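Local atomic coordinates of aspartokinase (Synechocystis, PDB entry 3L76), a protein that probably catalyses the ATP-dependent phosphorylation of the aspartate beta-carboxyl group, opening lysine and threonine biosynthesis, and binds lysine and threonine at its ACT domains. Residues A[39-43]-A[73-78]; A[156-161]-A[214-220]; A[180-186]-A[208-213]; A[373-377]-A[395-399]. All blocks are in the same frame, centred on the assembly; numbering follows the deposited sequence. Where two conformers were deposited one is given.

Contact 1. Residues A[39-43]-A[73-78]; sequences VVSAM and GEQVSI
Residues 39-43 leave a beta strand and pass across the side of helix 73-78. V39 and V40 are extended (V40 phi/psi -131/142), S41 and A42 stay extended beyond the strand end, and M43 turns to helical angles. The nearest CA atoms are those of A42 and E74, 4.3 Å apart; V40 CA lies 6.5 Å from I78 CA. Small residues permit this: a CB modelled on G73 would clash with A42 CB, so glycine suits this close approach, and A42 CA makes a CA-H...O contact of 3.5 Å with G73 O. S77 (chi1 m) turns OG back to donate to G73 O at 2.9 Å within its own helix, with S41 O 3.2 Å and M43 CG 3.4 Å from that OG. V40 (t) puts CG1 4.0 Å from S77 CB and CB 4.3 Å from CG2 of I78 (p). M43 (mtp) reaches V76 CG2 with SD at 4.5 Å. E74, m with chi2 between wells, curls so that OE2 comes within 3.8 Å of A42 N. S41 (m) points away, and its OG bonds S155 and K7. The other flank of the helix meets the second subunit, where Q75 pairs with its counterpart. Here helix 63-87 packs against the C-terminal end of strand 35-40, part of the parallel core of the amino acid kinase alpha/beta/alpha fold.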
loop_
_atom_site.group_PDB
_atom_site.type_symbol
_atom_site.label_atom_id
_atom_site.label_comp_id
_atom_site.label_asym_id
_atom_site.label_seq_id
_atom_site.Cartn_x
_atom_site.Cartn_y
_atom_site.Cartn_z
ATOM N N VAL A 39 12.374 9.847 8.379
ATOM C CA VAL A 39 11.168 9.078 8.630
ATOM C C VAL A 39 9.976 9.982 8.337
ATOM O O VAL A 39 9.955 11.145 8.728
ATOM C CB VAL A 39 11.070 8.638 10.098
ATOM C CG1 VAL A 39 9.711 8.020 10.358
ATOM C CG2 VAL A 39 12.200 7.668 10.477
ATOM N N VAL A 40 8.982 9.461 7.636
ATOM C CA VAL A 40 7.834 10.276 7.280
ATOM C C VAL A 40 6.569 9.533 7.640
ATOM O O VAL A 40 6.497 8.311 7.497
ATOM C CB VAL A 40 7.811 10.605 5.759
ATOM C CG1 VAL A 40 6.794 11.683 5.458
ATOM C CG2 VAL A 40 9.185 11.043 5.284
ATOM N N SER A 41 5.572 10.270 8.116
ATOM C CA SER A 41 4.269 9.687 8.417
ATOM C C SER A 41 3.400 9.702 7.177
ATOM O O SER A 41 3.675 10.440 6.238
ATOM C CB SER A 41 3.577 10.475 9.531
ATOM O OG SER A 41 4.319 10.408 10.731
ATOM N N ALA A 42 2.348 8.893 7.169
ATOM C CA ALA A 42 1.340 8.995 6.119
ATOM C C ALA A 42 0.876 10.448 6.018
ATOM O O ALA A 42 0.983 11.202 6.986
ATOM C CB ALA A 42 0.177 8.068 6.406
ATOM N N MET A 43 0.351 10.831 4.857
ATOM C CA MET A 43 0.165 12.246 4.515
ATOM C C MET A 43 -0.674 13.141 5.434
ATOM O O MET A 43 -0.266 14.252 5.739
ATOM C CB MET A 43 -0.307 12.396 3.079
ATOM C CG MET A 43 0.796 12.121 2.085
ATOM S SD MET A 43 0.434 12.785 0.452
ATOM C CE MET A 43 0.325 14.536 0.793
ATOM N N GLY A 73 0.070 4.232 3.411
ATOM C CA GLY A 73 0.119 5.684 3.475
ATOM C C GLY A 73 1.534 6.194 3.666
ATOM O O GLY A 73 1.908 7.258 3.167
ATOM N N GLU A 74 2.318 5.413 4.399
ATOM C CA GLU A 74 3.713 5.714 4.662
ATOM C C GLU A 74 4.531 5.495 3.401
ATOM O O GLU A 74 5.446 6.265 3.095
ATOM C CB GLU A 74 4.233 4.810 5.777
ATOM C CG GLU A 74 3.240 4.606 6.906
ATOM C CD GLU A 74 3.862 4.872 8.260
ATOM O OE1 GLU A 74 4.893 4.234 8.577
ATOM O OE2 GLU A 74 3.323 5.725 9.001
ATOM N N GLN A 75 4.197 4.446 2.664
ATOM C CA GLN A 75 4.898 4.178 1.417
ATOM C C GLN A 75 4.716 5.289 0.401
ATOM O O GLN A 75 5.686 5.654 -0.264
ATOM C CB GLN A 75 4.481 2.850 0.806
ATOM C CG GLN A 75 5.049 1.649 1.497
ATOM C CD GLN A 75 4.376 0.383 1.035
ATOM O OE1 GLN A 75 4.563 -0.045 -0.109
ATOM N NE2 GLN A 75 3.572 -0.220 1.915
ATOM N N VAL A 76 3.498 5.824 0.256
ATOM C CA VAL A 76 3.308 6.842 -0.786
ATOM C C VAL A 76 4.086 8.093 -0.416
ATOM O O VAL A 76 4.672 8.754 -1.270
ATOM C CB VAL A 76 1.809 7.176 -1.161
ATOM C CG1 VAL A 76 0.846 6.076 -0.748
ATOM C CG2 VAL A 76 1.375 8.551 -0.644
ATOM N N SER A 77 4.131 8.378 0.876
ATOM C CA SER A 77 4.815 9.565 1.383
ATOM C C SER A 77 6.333 9.592 1.126
ATOM O O SER A 77 6.875 10.611 0.697
ATOM C CB SER A 77 4.518 9.738 2.880
ATOM O OG SER A 77 3.121 9.851 3.118
ATOM N N ILE A 78 7.026 8.489 1.396
ATOM C CA ILE A 78 8.463 8.444 1.124
ATOM C C ILE A 78 8.776 8.457 -0.381
ATOM O O ILE A 78 9.813 8.972 -0.798
ATOM C CB ILE A 78 9.155 7.248 1.821
ATOM C CG1 ILE A 78 8.815 5.927 1.123
ATOM C CG2 ILE A 78 8.787 7.206 3.321
ATOM C CD1 ILE A 78 9.624 4.743 1.645
#

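Contact 2. Residues A[156-161]-A[214-220]; sequences DTSAVA and HPRAVEI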
loop_
_atom_site.group_PDB
_atom_site.type_symbol
_atom_site.label_atom_id
_atom_site.label_comp_id
_atom_site.label_asym_id
_atom_site.label_seq_id
_atom_site.Cartn_x
_atom_site.Cartn_y
_atom_site.Cartn_z
ATOM N N ASP A 156 7.422 8.040 15.477
ATOM C CA ASP A 156 8.338 8.528 16.518
ATOM C C ASP A 156 9.296 7.440 16.996
ATOM O O ASP A 156 10.512 7.654 17.130
ATOM C CB ASP A 156 7.549 9.010 17.737
ATOM C CG ASP A 156 6.672 10.185 17.433
ATOM O OD1 ASP A 156 6.957 10.904 16.459
ATOM O OD2 ASP A 156 5.693 10.391 18.176
ATOM N N THR A 157 8.735 6.272 17.279
ATOM C CA THR A 157 9.523 5.168 17.804
ATOM C C THR A 157 10.513 4.650 16.778
ATOM O O THR A 157 11.651 4.340 17.123
ATOM C CB THR A 157 8.632 4.004 18.277
ATOM O OG1 THR A 157 8.044 4.326 19.552
ATOM C CG2 THR A 157 9.455 2.716 18.377
ATOM N N SER A 158 10.079 4.554 15.520
ATOM C CA SER A 158 10.962 4.108 14.448
ATOM C C SER A 158 12.146 5.046 14.374
ATOM O O SER A 158 13.287 4.613 14.311
ATOM C CB SER A 158 10.241 4.073 13.097
ATOM O OG SER A 158 9.212 3.098 13.086
ATOM N N ALA A 159 11.862 6.343 14.400
ATOM C CA ALA A 159 12.903 7.351 14.252
ATOM C C ALA A 159 13.973 7.216 15.322
ATOM O O ALA A 159 15.169 7.171 15.026
ATOM C CB ALA A 159 12.304 8.737 14.278
ATOM N N VAL A 160 13.539 7.159 16.573
ATOM C CA VAL A 160 14.468 7.020 17.680
ATOM C C VAL A 160 15.244 5.708 17.598
ATOM O O VAL A 160 16.468 5.714 17.707
ATOM C CB VAL A 160 13.765 7.175 19.061
ATOM C CG1 VAL A 160 14.700 6.765 20.177
ATOM C CG2 VAL A 160 13.301 8.616 19.269
ATOM N N ALA A 161 14.538 4.593 17.409
ATOM C CA ALA A 161 15.189 3.284 17.226
ATOM C C ALA A 161 16.255 3.313 16.129
ATOM O O ALA A 161 17.288 2.655 16.237
ATOM C CB ALA A 161 14.165 2.207 16.931
ATOM N N HIS A 214 5.305 10.562 21.200
ATOM C CA HIS A 214 4.922 9.343 21.872
ATOM C C HIS A 214 5.900 8.966 22.986
ATOM O O HIS A 214 7.106 8.828 22.777
ATOM C CB HIS A 214 4.717 8.211 20.854
ATOM C CG HIS A 214 3.447 8.342 20.066
ATOM N ND1 HIS A 214 3.367 9.062 18.892
ATOM C CD2 HIS A 214 2.200 7.866 20.299
ATOM C CE1 HIS A 214 2.129 9.016 18.431
ATOM N NE2 HIS A 214 1.402 8.293 19.264
ATOM N N PRO A 215 5.362 8.838 24.212
ATOM C CA PRO A 215 6.168 8.513 25.396
ATOM C C PRO A 215 7.169 7.372 25.185
ATOM O O PRO A 215 8.299 7.477 25.680
ATOM C CB PRO A 215 5.107 8.139 26.444
ATOM C CG PRO A 215 3.963 9.014 26.092
ATOM C CD PRO A 215 3.954 9.097 24.574
ATOM N N ARG A 216 6.776 6.319 24.465
ATOM C CA ARG A 216 7.648 5.163 24.246
ATOM C C ARG A 216 8.951 5.572 23.569
ATOM O O ARG A 216 10.008 4.993 23.820
ATOM C CB ARG A 216 6.940 4.072 23.435
ATOM C CG ARG A 216 7.823 2.868 23.071
ATOM C CD ARG A 216 7.269 1.574 23.644
ATOM N NE ARG A 216 5.818 1.649 23.797
ATOM C CZ ARG A 216 5.084 0.772 24.478
ATOM N NH1 ARG A 216 5.653 -0.271 25.070
ATOM N NH2 ARG A 216 3.770 0.936 24.563
ATOM N N ALA A 217 8.864 6.588 22.718
ATOM C CA ALA A 217 10.014 7.061 21.967
ATOM C C ALA A 217 10.972 7.912 22.815
ATOM O O ALA A 217 12.207 7.790 22.715
ATOM C CB ALA A 217 9.548 7.826 20.736
ATOM N N VAL A 218 10.414 8.782 23.646
ATOM C CA VAL A 218 11.262 9.548 24.547
ATOM C C VAL A 218 11.974 8.612 25.531
ATOM O O VAL A 218 13.118 8.859 25.900
ATOM C CB VAL A 218 10.503 10.707 25.247
ATOM C CG1 VAL A 218 9.134 10.272 25.643
ATOM C CG2 VAL A 218 11.271 11.194 26.456
ATOM N N GLU A 219 11.308 7.518 25.902
ATOM C CA GLU A 219 11.890 6.520 26.787
ATOM C C GLU A 219 12.996 5.702 26.110
ATOM O O GLU A 219 13.969 5.295 26.750
ATOM C CB GLU A 219 10.803 5.603 27.347
ATOM C CG GLU A 219 11.316 4.394 28.137
ATOM C CD GLU A 219 10.169 3.615 28.750
ATOM O OE1 GLU A 219 9.713 3.986 29.865
ATOM O OE2 GLU A 219 9.704 2.654 28.102
ATOM N N ILE A 220 12.851 5.451 24.815
ATOM C CA ILE A 220 13.907 4.762 24.076
ATOM C C ILE A 220 15.108 5.691 23.976
ATOM O O ILE A 220 16.227 5.274 24.248
ATOM C CB ILE A 220 13.435 4.283 22.700
ATOM C CG1 ILE A 220 12.538 3.055 22.863
ATOM C CG2 ILE A 220 14.619 3.907 21.824
ATOM C CD1 ILE A 220 11.653 2.820 21.667
#
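D156 OD2 receives two hydrogen bonds from one residue: a strong one from H214 ND1 (2.8 Å, 163°) and a weak one from H214 N (3.1 Å, 132°). This His-carboxylate pair joins two helices on one side of the amino acid kinase sheet, and H214 is also the N-cap of helix 215-220. A carboxylate suits the place because it can satisfy both donors at the helix start; its OD1 faces K7 in a long, weak ion pair. Beyond it the helices run almost parallel (11°), their axes 8.4 Å apart at closest. Alanine makes room for this: A217 CB sits 3.7 Å from D156 O and 3.9 Å from T157 N, and the CA atoms of T157 and A217 are 4.6 Å apart. T157 OG1 rests 3.8 Å from R216 CG, while T157 CG2 touches I220 CD1 at 4.0 Å. One turn on, beta-branched side chains fill the groove, V160 CG2 lying 4.1 Å from A217 CB and V160 CG1 only 3.3 Å from I220 CG2.

Contact 3. Residues A[180-186]-A[208-213]; sequences ILTTDPR and LGAKVL
Two like charges come close at the exposed edge of this contact: R186 NH2 is 4.1 Å from K211 NZ. The arginine is partly neutralised by its own segment, where R186 NH1 makes a salt bridge to D184 OD1 (2.9 Å); the bond from R186 N to D184 OD2 (2.9 Å) closes an Asx turn across P185. Residues 180-186 and 208-213 are otherwise irregular. I180 and L181 are extended, T182 is helical (-69/-24), T183 is almost fully stretched (-167/-173). Opposite, L208 has -66/-14, and G209 O accepts from V212 N (2.9 Å) and L213 N (3.0 Å) in a tight turn; a side chain on G209 would be crowded by L213 CD2. I180 CA lies 6.5 Å from G209 CA, T183 CA 6.6 Å from L208 CA. L208, with chi1 -97° and chi2 25° outside the usual wells, inserts its branched end into the bend: CG is 3.6 Å from L181 O, CD2 3.8 Å from T182 O, CD1 4.1 Å from T183 CA. I180 (mm) sends CG2 to L208 CB (4.1 Å) and CD1 to L213 CD2 (4.3 Å) and V212 CG2 (4.4 Å). T182 OG1 bonds H585, and T183 OG1 bonds V438 O, tying this kinase-domain loop to the ACT region. Cohesion is thus mainly van der Waals packing of L208 and I180, including L208 carbons against two carbonyls, with R186 offset by D184 and both cations kept at the exposed edge.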
loop_
_atom_site.group_PDB
_atom_site.type_symbol
_atom_site.label_atom_id
_atom_site.label_comp_id
_atom_site.label_asym_id
_atom_site.label_seq_id
_atom_site.Cartn_x
_atom_site.Cartn_y
_atom_site.Cartn_z
ATOM N N ILE A 180 7.470 22.021 23.339
ATOM C CA ILE A 180 6.697 21.707 24.533
ATOM C C ILE A 180 6.480 22.952 25.383
ATOM O O ILE A 180 7.430 23.669 25.699
ATOM C CB ILE A 180 7.406 20.662 25.387
ATOM C CG1 ILE A 180 7.906 19.516 24.513
ATOM C CG2 ILE A 180 6.479 20.149 26.480
ATOM C CD1 ILE A 180 6.805 18.766 23.799
ATOM N N LEU A 181 5.230 23.207 25.755
ATOM C CA LEU A 181 4.920 24.341 26.624
ATOM C C LEU A 181 4.922 23.949 28.105
ATOM O O LEU A 181 4.861 22.770 28.439
ATOM C CB LEU A 181 3.581 24.961 26.232
ATOM C CG LEU A 181 3.537 25.439 24.776
ATOM C CD1 LEU A 181 2.126 25.807 24.323
ATOM C CD2 LEU A 181 4.479 26.602 24.587
ATOM N N THR A 182 5.012 24.949 28.983
ATOM C CA THR A 182 5.015 24.732 30.431
ATOM C C THR A 182 3.669 24.241 30.938
ATOM O O THR A 182 3.582 23.608 31.996
ATOM C CB THR A 182 5.376 26.006 31.201
ATOM O OG1 THR A 182 4.626 27.108 30.677
ATOM C CG2 THR A 182 6.859 26.293 31.088
ATOM N N THR A 183 2.618 24.549 30.190
ATOM C CA THR A 183 1.300 24.025 30.509
ATOM C C THR A 183 0.336 24.236 29.349
ATOM O O THR A 183 0.742 24.655 28.264
ATOM C CB THR A 183 0.731 24.638 31.800
ATOM O OG1 THR A 183 -0.354 23.834 32.262
ATOM C CG2 THR A 183 0.243 26.052 31.556
ATOM N N ASP A 184 -0.933 23.920 29.584
ATOM C CA ASP A 184 -1.969 24.046 28.569
ATOM C C ASP A 184 -2.363 25.498 28.361
ATOM O O ASP A 184 -3.023 26.088 29.213
ATOM C CB ASP A 184 -3.197 23.234 28.974
ATOM C CG ASP A 184 -4.360 23.418 28.021
ATOM O OD1 ASP A 184 -5.477 22.968 28.349
ATOM O OD2 ASP A 184 -4.162 24.010 26.947
ATOM N N PRO A 185 -1.986 26.064 27.203
ATOM C CA PRO A 185 -2.196 27.476 26.851
ATOM C C PRO A 185 -3.663 27.851 26.957
ATOM O O PRO A 185 -3.996 28.982 27.307
ATOM C CB PRO A 185 -1.781 27.541 25.379
ATOM C CG PRO A 185 -0.991 26.331 25.136
ATOM C CD PRO A 185 -1.508 25.281 26.055
ATOM N N ARG A 186 -4.525 26.894 26.639
ATOM C CA ARG A 186 -5.960 27.097 26.704
ATOM C C ARG A 186 -6.438 27.505 28.098
ATOM O O ARG A 186 -7.478 28.136 28.223
ATOM C CB ARG A 186 -6.704 25.849 26.219
ATOM C CG ARG A 186 -6.707 25.677 24.707
ATOM C CD ARG A 186 -7.477 24.423 24.281
ATOM N NE ARG A 186 -6.610 23.271 24.020
ATOM C CZ ARG A 186 -6.433 22.247 24.852
ATOM N NH1 ARG A 186 -7.063 22.212 26.018
ATOM N NH2 ARG A 186 -5.625 21.250 24.513
ATOM N N LEU A 208 1.495 17.002 28.237
ATOM C CA LEU A 208 2.018 18.200 27.574
ATOM C C LEU A 208 2.553 17.896 26.166
ATOM O O LEU A 208 2.794 18.801 25.372
ATOM C CB LEU A 208 3.101 18.870 28.430
ATOM C CG LEU A 208 2.715 20.053 29.331
ATOM C CD1 LEU A 208 1.225 20.045 29.723
ATOM C CD2 LEU A 208 3.613 20.085 30.551
ATOM N N GLY A 209 2.739 16.620 25.860
ATOM C CA GLY A 209 3.175 16.229 24.540
ATOM C C GLY A 209 2.142 15.374 23.832
ATOM O O GLY A 209 2.425 14.764 22.799
ATOM N N ALA A 210 0.940 15.345 24.392
ATOM C CA ALA A 210 -0.144 14.489 23.915
ATOM C C ALA A 210 -0.127 14.190 22.418
ATOM O O ALA A 210 0.062 13.045 21.995
ATOM C CB ALA A 210 -1.484 15.087 24.296
ATOM N N LYS A 211 -0.341 15.225 21.619
ATOM C CA LYS A 211 -0.556 15.034 20.193
ATOM C C LYS A 211 0.693 15.417 19.393
ATOM O O LYS A 211 0.619 15.671 18.188
ATOM C CB LYS A 211 -1.773 15.858 19.744
ATOM C CG LYS A 211 -2.917 15.858 20.758
ATOM C CD LYS A 211 -3.867 17.047 20.587
ATOM C CE LYS A 211 -4.810 17.167 21.787
ATOM N NZ LYS A 211 -5.773 18.304 21.678
ATOM N N VAL A 212 1.838 15.462 20.068
ATOM C CA VAL A 212 3.085 15.873 19.419
ATOM C C VAL A 212 4.167 14.786 19.438
ATOM O O VAL A 212 4.863 14.602 18.439
ATOM C CB VAL A 212 3.631 17.212 19.978
ATOM C CG1 VAL A 212 3.041 17.502 21.342
ATOM C CG2 VAL A 212 5.151 17.200 20.030
ATOM N N LEU A 213 4.316 14.072 20.557
ATOM C CA LEU A 213 5.157 12.871 20.556
ATOM C C LEU A 213 4.811 11.748 21.544
ATOM O O LEU A 213 4.147 11.955 22.547
ATOM C CB LEU A 213 6.655 13.200 20.561
ATOM C CG LEU A 213 7.434 13.417 21.847
ATOM C CD1 LEU A 213 8.926 13.400 21.522
ATOM C CD2 LEU A 213 7.031 14.724 22.469
#

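Contact 4. Residues A[373-377]-A[395-399]; sequences AKMFK and KVSCV
Strand 395-399 runs beneath helix 373-377 with its N-to-C direction 26° from that of the helix (signed crossing -26°) and the axes 10.3 Å apart, the spacing expected of a helix laid on a sheet. The register places V396 CA 8.6 Å from M375 CA and C398 CA 9.2 Å from F376 CA. K395 opens the strand with its amine in salt bridges to E265 and E565. V396 points toward the helix, chi1 between wells at 27°; its CG2 meets M375 SD at 3.5 Å and F376 CE1 at 4.1 Å. S397 faces away, as strand alternation requires. C398 (m) points toward the helix again, its SG 3.8 Å from M375 CE and 4.0 Å from F376 CE1, an oblique sulfur-aromatic contact 5.2 Å from the ring centroid. M375, fully extended (ttt), is the flexible, unbranched filler that can reach both strand residues; F376 (m) brings CE1 to both as well. The side chain of V396 is about 5 Å from a bound lysine and that of F376 about 6 Å from a bound threonine. Within this βαββαβ ACT domain, strand 395-401 pairs antiparallel with strands 348-361 and 388-391, while F376 also packs on A459 and A460 of helix 458-468 from the next ACT domain.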
loop_
_atom_site.group_PDB
_atom_site.type_symbol
_atom_site.label_atom_id
_atom_site.label_comp_id
_atom_site.label_asym_id
_atom_site.label_seq_id
_atom_site.Cartn_x
_atom_site.Cartn_y
_atom_site.Cartn_z
ATOM N N ALA A 373 -2.643 -3.917 37.966
ATOM C CA ALA A 373 -3.255 -5.152 38.435
ATOM C C ALA A 373 -2.255 -6.302 38.434
ATOM O O ALA A 373 -2.218 -7.127 39.354
ATOM C CB ALA A 373 -4.450 -5.491 37.576
ATOM N N LYS A 374 -1.440 -6.360 37.390
ATOM C CA LYS A 374 -0.441 -7.408 37.294
ATOM C C LYS A 374 0.672 -7.226 38.328
ATOM O O LYS A 374 1.190 -8.194 38.866
ATOM C CB LYS A 374 0.134 -7.471 35.883
ATOM C CG LYS A 374 1.182 -8.551 35.723
ATOM C CD LYS A 374 1.731 -8.551 34.321
ATOM C CE LYS A 374 2.835 -9.586 34.151
ATOM N NZ LYS A 374 3.668 -9.248 32.963
ATOM N N MET A 375 1.035 -5.983 38.612
ATOM C CA MET A 375 1.949 -5.735 39.720
ATOM C C MET A 375 1.407 -6.319 41.024
ATOM O O MET A 375 2.074 -7.118 41.687
ATOM C CB MET A 375 2.204 -4.250 39.900
ATOM C CG MET A 375 3.255 -3.964 40.950
ATOM S SD MET A 375 3.393 -2.210 41.301
ATOM C CE MET A 375 4.843 -2.243 42.336
ATOM N N PHE A 376 0.188 -5.931 41.376
ATOM C CA PHE A 376 -0.471 -6.407 42.606
ATOM C C PHE A 376 -0.613 -7.922 42.674
ATOM O O PHE A 376 -0.401 -8.518 43.727
ATOM C CB PHE A 376 -1.845 -5.737 42.789
ATOM C CG PHE A 376 -1.805 -4.218 42.702
ATOM C CD1 PHE A 376 -0.621 -3.513 42.953
ATOM C CD2 PHE A 376 -2.942 -3.499 42.368
ATOM C CE1 PHE A 376 -0.585 -2.117 42.876
ATOM C CE2 PHE A 376 -2.925 -2.102 42.283
ATOM C CZ PHE A 376 -1.758 -1.406 42.537
ATOM N N LYS A 377 -0.957 -8.552 41.554
ATOM C CA LYS A 377 -1.069 -10.012 41.509
ATOM C C LYS A 377 0.287 -10.681 41.752
ATOM O O LYS A 377 0.391 -11.631 42.524
ATOM C CB LYS A 377 -1.643 -10.472 40.167
ATOM C CG LYS A 377 -1.686 -11.989 39.985
ATOM C CD LYS A 377 -1.824 -12.384 38.504
ATOM C CE LYS A 377 -1.626 -13.888 38.282
ATOM N NZ LYS A 377 -2.643 -14.715 38.997
ATOM N N LYS A 395 4.803 5.589 36.789
ATOM C CA LYS A 395 5.195 4.706 37.893
ATOM C C LYS A 395 4.025 4.326 38.760
ATOM O O LYS A 395 3.188 5.169 39.103
ATOM C CB LYS A 395 6.244 5.380 38.808
ATOM C CG LYS A 395 7.650 5.339 38.268
ATOM C CD LYS A 395 8.640 5.840 39.279
ATOM C CE LYS A 395 10.004 6.016 38.643
ATOM N NZ LYS A 395 11.045 6.325 39.663
ATOM N N VAL A 396 3.973 3.065 39.146
ATOM C CA VAL A 396 3.203 2.702 40.335
ATOM C C VAL A 396 4.149 2.275 41.473
ATOM O O VAL A 396 4.946 1.346 41.331
ATOM C CB VAL A 396 2.048 1.694 40.046
ATOM C CG1 VAL A 396 2.351 0.857 38.846
ATOM C CG2 VAL A 396 1.749 0.831 41.272
ATOM N N SER A 397 4.084 3.013 42.582
ATOM C CA SER A 397 4.922 2.747 43.755
ATOM C C SER A 397 4.132 2.072 44.869
ATOM O O SER A 397 2.957 2.374 45.089
ATOM C CB SER A 397 5.582 4.018 44.280
ATOM O OG SER A 397 6.280 4.724 43.266
ATOM N N CYS A 398 4.787 1.133 45.543
ATOM C CA CYS A 398 4.193 0.401 46.645
ATOM C C CYS A 398 5.125 0.436 47.846
ATOM O O CYS A 398 6.348 0.366 47.704
ATOM C CB CYS A 398 3.935 -1.051 46.256
ATOM S SG CYS A 398 2.539 -1.316 45.167
ATOM N N VAL A 399 4.554 0.560 49.038
ATOM C CA VAL A 399 5.380 0.457 50.230
ATOM C C VAL A 399 5.134 -0.912 50.810
ATOM O O VAL A 399 3.988 -1.351 50.886
ATOM C CB VAL A 399 5.080 1.571 51.246
ATOM C CG1 VAL A 399 5.932 1.403 52.477
ATOM C CG2 VAL A 399 5.326 2.922 50.614
#

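Contacts 1, 2 and 3 all lie in the amino acid kinase domain, while contact 4 lies in an ACT domain, its centre about 39 Å from that of contact 1 and about 25 Å from that of contact 2. Contact 1 closes before contact 2 opens; contact 3 is nested inside the loop that contact 2 closes, and contact 4 follows. The first three form a continuous chain of packing: V39 CG2 touches A159 CA at 3.9 Å, and D156 OD2 lies 3.5 Å from L213 CA, with about 17 Å between centres at each step. Packing thus runs from the subunit interface beside contact 1 to contact 3, which bonds to ACT-region residues, a physical connection between catalytic and effector-binding parts.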